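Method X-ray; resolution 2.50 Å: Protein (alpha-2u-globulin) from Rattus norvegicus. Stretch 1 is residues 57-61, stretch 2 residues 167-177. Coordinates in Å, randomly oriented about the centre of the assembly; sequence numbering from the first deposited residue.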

# COMPACT_ATOMS: atom_id res chain seq x y z
N MET A 57 -11.17 -16.67 -1.10
CA MET A 57 -11.28 -16.74 0.35
C MET A 57 -10.79 -18.06 0.96
O MET A 57 -10.69 -18.19 2.19
CB MET A 57 -12.70 -16.42 0.80
CG MET A 57 -13.18 -15.01 0.42
SD MET A 57 -12.08 -13.69 0.98
CE MET A 57 -12.47 -12.42 -0.29
N ARG A 58 -10.50 -19.06 0.12
CA ARG A 58 -9.99 -20.33 0.62
C ARG A 58 -8.50 -20.13 0.91
O ARG A 58 -7.64 -20.53 0.13
CB ARG A 58 -10.17 -21.46 -0.41
CG ARG A 58 -9.59 -22.80 0.07
CD ARG A 58 -9.63 -23.87 -1.00
NE ARG A 58 -10.82 -24.72 -0.88
CZ ARG A 58 -10.79 -26.01 -0.57
NH1 ARG A 58 -9.63 -26.62 -0.35
NH2 ARG A 58 -11.92 -26.70 -0.49
N VAL A 59 -8.21 -19.46 2.02
CA VAL A 59 -6.83 -19.17 2.40
C VAL A 59 -6.35 -20.09 3.51
O VAL A 59 -7.10 -20.45 4.41
CB VAL A 59 -6.64 -17.68 2.83
CG1 VAL A 59 -7.24 -16.76 1.78
CG2 VAL A 59 -7.24 -17.42 4.20
N PHE A 60 -5.07 -20.45 3.43
CA PHE A 60 -4.44 -21.32 4.40
C PHE A 60 -3.52 -20.49 5.28
O PHE A 60 -2.37 -20.23 4.96
CB PHE A 60 -3.67 -22.41 3.66
CG PHE A 60 -4.49 -23.13 2.63
CD1 PHE A 60 -5.74 -23.65 2.96
CD2 PHE A 60 -4.03 -23.27 1.33
CE1 PHE A 60 -6.51 -24.32 2.01
CE2 PHE A 60 -4.80 -23.94 0.37
CZ PHE A 60 -6.04 -24.46 0.72
N MET A 61 -4.06 -20.06 6.41
CA MET A 61 -3.34 -19.23 7.36
C MET A 61 -2.05 -19.87 7.84
O MET A 61 -1.91 -21.09 7.84
CB MET A 61 -4.25 -18.91 8.55
CG MET A 61 -3.77 -17.79 9.48
SD MET A 61 -3.42 -16.20 8.63
CE MET A 61 -4.89 -16.17 7.43
N ILE A 167 -20.21 -25.08 5.08
CA ILE A 167 -19.14 -25.11 6.07
C ILE A 167 -18.13 -26.14 5.56
O ILE A 167 -18.47 -27.30 5.40
CB ILE A 167 -19.67 -25.54 7.45
CG1 ILE A 167 -20.84 -24.64 7.85
CG2 ILE A 167 -18.60 -25.38 8.50
CD1 ILE A 167 -21.42 -24.94 9.23
N ILE A 168 -16.92 -25.71 5.26
CA ILE A 168 -15.89 -26.60 4.73
C ILE A 168 -14.74 -26.85 5.70
O ILE A 168 -14.16 -25.90 6.23
CB ILE A 168 -15.33 -26.08 3.40
CG1 ILE A 168 -16.43 -26.02 2.34
CG2 ILE A 168 -14.18 -26.96 2.93
CD1 ILE A 168 -15.99 -25.51 0.97
N ASP A 169 -14.43 -28.12 5.94
CA ASP A 169 -13.35 -28.52 6.83
C ASP A 169 -12.08 -28.69 5.98
O ASP A 169 -11.94 -29.69 5.26
CB ASP A 169 -13.71 -29.83 7.54
CG ASP A 169 -12.68 -30.25 8.59
OD1 ASP A 169 -11.57 -29.69 8.63
OD2 ASP A 169 -12.99 -31.16 9.39
N LEU A 170 -11.16 -27.74 6.09
CA LEU A 170 -9.93 -27.76 5.32
C LEU A 170 -8.87 -28.72 5.82
O LEU A 170 -7.87 -28.93 5.13
CB LEU A 170 -9.32 -26.36 5.24
CG LEU A 170 -10.11 -25.22 4.61
CD1 LEU A 170 -9.28 -23.96 4.68
CD2 LEU A 170 -10.46 -25.54 3.18
N THR A 171 -9.06 -29.29 7.01
CA THR A 171 -8.07 -30.22 7.57
C THR A 171 -7.91 -31.49 6.75
O THR A 171 -6.88 -32.15 6.83
CB THR A 171 -8.40 -30.62 9.00
OG1 THR A 171 -9.67 -31.28 9.04
CG2 THR A 171 -8.42 -29.41 9.90
N LYS A 172 -8.91 -31.82 5.96
CA LYS A 172 -8.84 -33.01 5.15
C LYS A 172 -8.16 -32.82 3.80
O LYS A 172 -7.62 -33.77 3.24
CB LYS A 172 -10.24 -33.58 5.03
CG LYS A 172 -10.86 -34.12 6.28
CD LYS A 172 -12.24 -33.47 6.72
CE LYS A 172 -13.11 -34.53 7.49
NZ LYS A 172 -14.56 -34.34 7.34
N THR A 173 -8.06 -31.56 3.37
CA THR A 173 -7.42 -31.19 2.10
C THR A 173 -5.97 -30.69 2.23
O THR A 173 -5.41 -30.63 3.33
CB THR A 173 -8.23 -30.10 1.35
OG1 THR A 173 -7.92 -28.81 1.88
CG2 THR A 173 -9.73 -30.34 1.50
N ASP A 174 -5.37 -30.34 1.09
CA ASP A 174 -4.01 -29.82 1.08
C ASP A 174 -4.05 -28.34 1.40
O ASP A 174 -4.54 -27.53 0.61
CB ASP A 174 -3.35 -29.99 -0.29
CG ASP A 174 -2.00 -29.27 -0.38
OD1 ASP A 174 -1.23 -29.33 0.60
OD2 ASP A 174 -1.72 -28.64 -1.42
N ARG A 175 -3.53 -28.00 2.57
CA ARG A 175 -3.50 -26.63 3.00
C ARG A 175 -2.14 -26.07 2.63
O ARG A 175 -1.47 -25.41 3.42
CB ARG A 175 -3.77 -26.56 4.49
CG ARG A 175 -5.20 -26.94 4.81
CD ARG A 175 -5.46 -26.94 6.29
NE ARG A 175 -4.98 -28.16 6.92
CZ ARG A 175 -4.88 -28.32 8.23
NH1 ARG A 175 -5.22 -27.34 9.06
NH2 ARG A 175 -4.46 -29.48 8.72
N CYS A 176 -1.74 -26.35 1.39
CA CYS A 176 -0.46 -25.92 0.87
C CYS A 176 0.71 -26.27 1.75
O CYS A 176 1.78 -25.65 1.66
CB CYS A 176 -0.46 -24.43 0.62
SG CYS A 176 -1.27 -24.08 -0.97
N LEU A 177 0.53 -27.25 2.63
CA LEU A 177 1.61 -27.66 3.49
C LEU A 177 2.60 -28.47 2.65
O LEU A 177 3.80 -28.14 2.69
CB LEU A 177 1.08 -28.49 4.66
CG LEU A 177 0.59 -27.64 5.84
CD1 LEU A 177 -0.38 -28.42 6.70
CD2 LEU A 177 1.78 -27.16 6.65

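The two stretches lie at least 110 residues apart in sequence for any touching pair, yet together they bury 341 Å², counting both sides. No hydrogen bond crosses between them, so the contact rests on apolar packing, a CH-pi interaction, a sulfur-aromatic approach and packing against the Arg-58 guanidinium. The backbones come nearest at Phe-60 and Arg-175, whose CA atoms are 5.6 Å apart. Phe-60 belongs to a strand that continues later in the chain, whereas Arg-175 lies in the irregular segment that follows strand 167-169.

The aromatic contacts centre on Phe-60, which has 105 Å² covered by the second stretch, more than any other residue here. Its CA-to-CB bond points toward that stretch, and with chi1 at -52° (m) the ring meets the backbone of Arg-175. The CA of Arg-175 stands 3.6 Å from the centroid of the Phe-60 ring and only 9° off the ring normal, the geometry of a CH-pi contact over the face. Phe-60 CD2 to Arg-175 C, at 3.6 Å, falls over the same ring. The side chain of Arg-175 contributes its CG, 3.8 Å from Phe-60 CD1, but its end leads away, and both NH1 and NH2 are hydrogen-bonded elsewhere in the structure.

Two groups meet the ring at its edge. Cys-176 SG lies 3.7 Å from Phe-60 CD2 and 4.8 Å from the ring centroid, 74° off the normal, so the sulfur faces the ring's C-H rim rather than its pi cloud. Cys-176 is also bonded covalently to a group elsewhere in the structure. Leu-170 CD1 packs 3.9 Å from Phe-60 CE1, a plain apolar contact. The same methyl carbon, Leu-170 CD1, is 4.1 Å from Val-59 O, although the CA-to-CB bond of Val-59 points away from the second stretch.

The guanidinium contacts involve Arg-58. Its CA-to-CB bond runs sideways, but the extended start of the side chain (chi1 and chi2 both t) carries its end nearer the second stretch. Leu-170 CD2 covers one face of the guanidinium, 3.8 Å from Arg-58 NH1; a flat, delocalised group can accept a methyl there while leaving its in-plane N-H bonds free. Arg-58 NE is hydrogen-bonded elsewhere in the structure. Thr-173 OG1 lies 3.6 Å from Arg-58 NH1, obliquely to the group. Ile-168 CG2 adds a looser contact, 4.1 Å from Arg-58 NH2.

Two hydrogen bonds within the second stretch join Thr-173 to Leu-170. Thr-173 N donates to Leu-170 O at 3.2 Å, and Thr-173 OG1 donates to Leu-170 O at 3.3 Å, tying together two residues that both contact Arg-58.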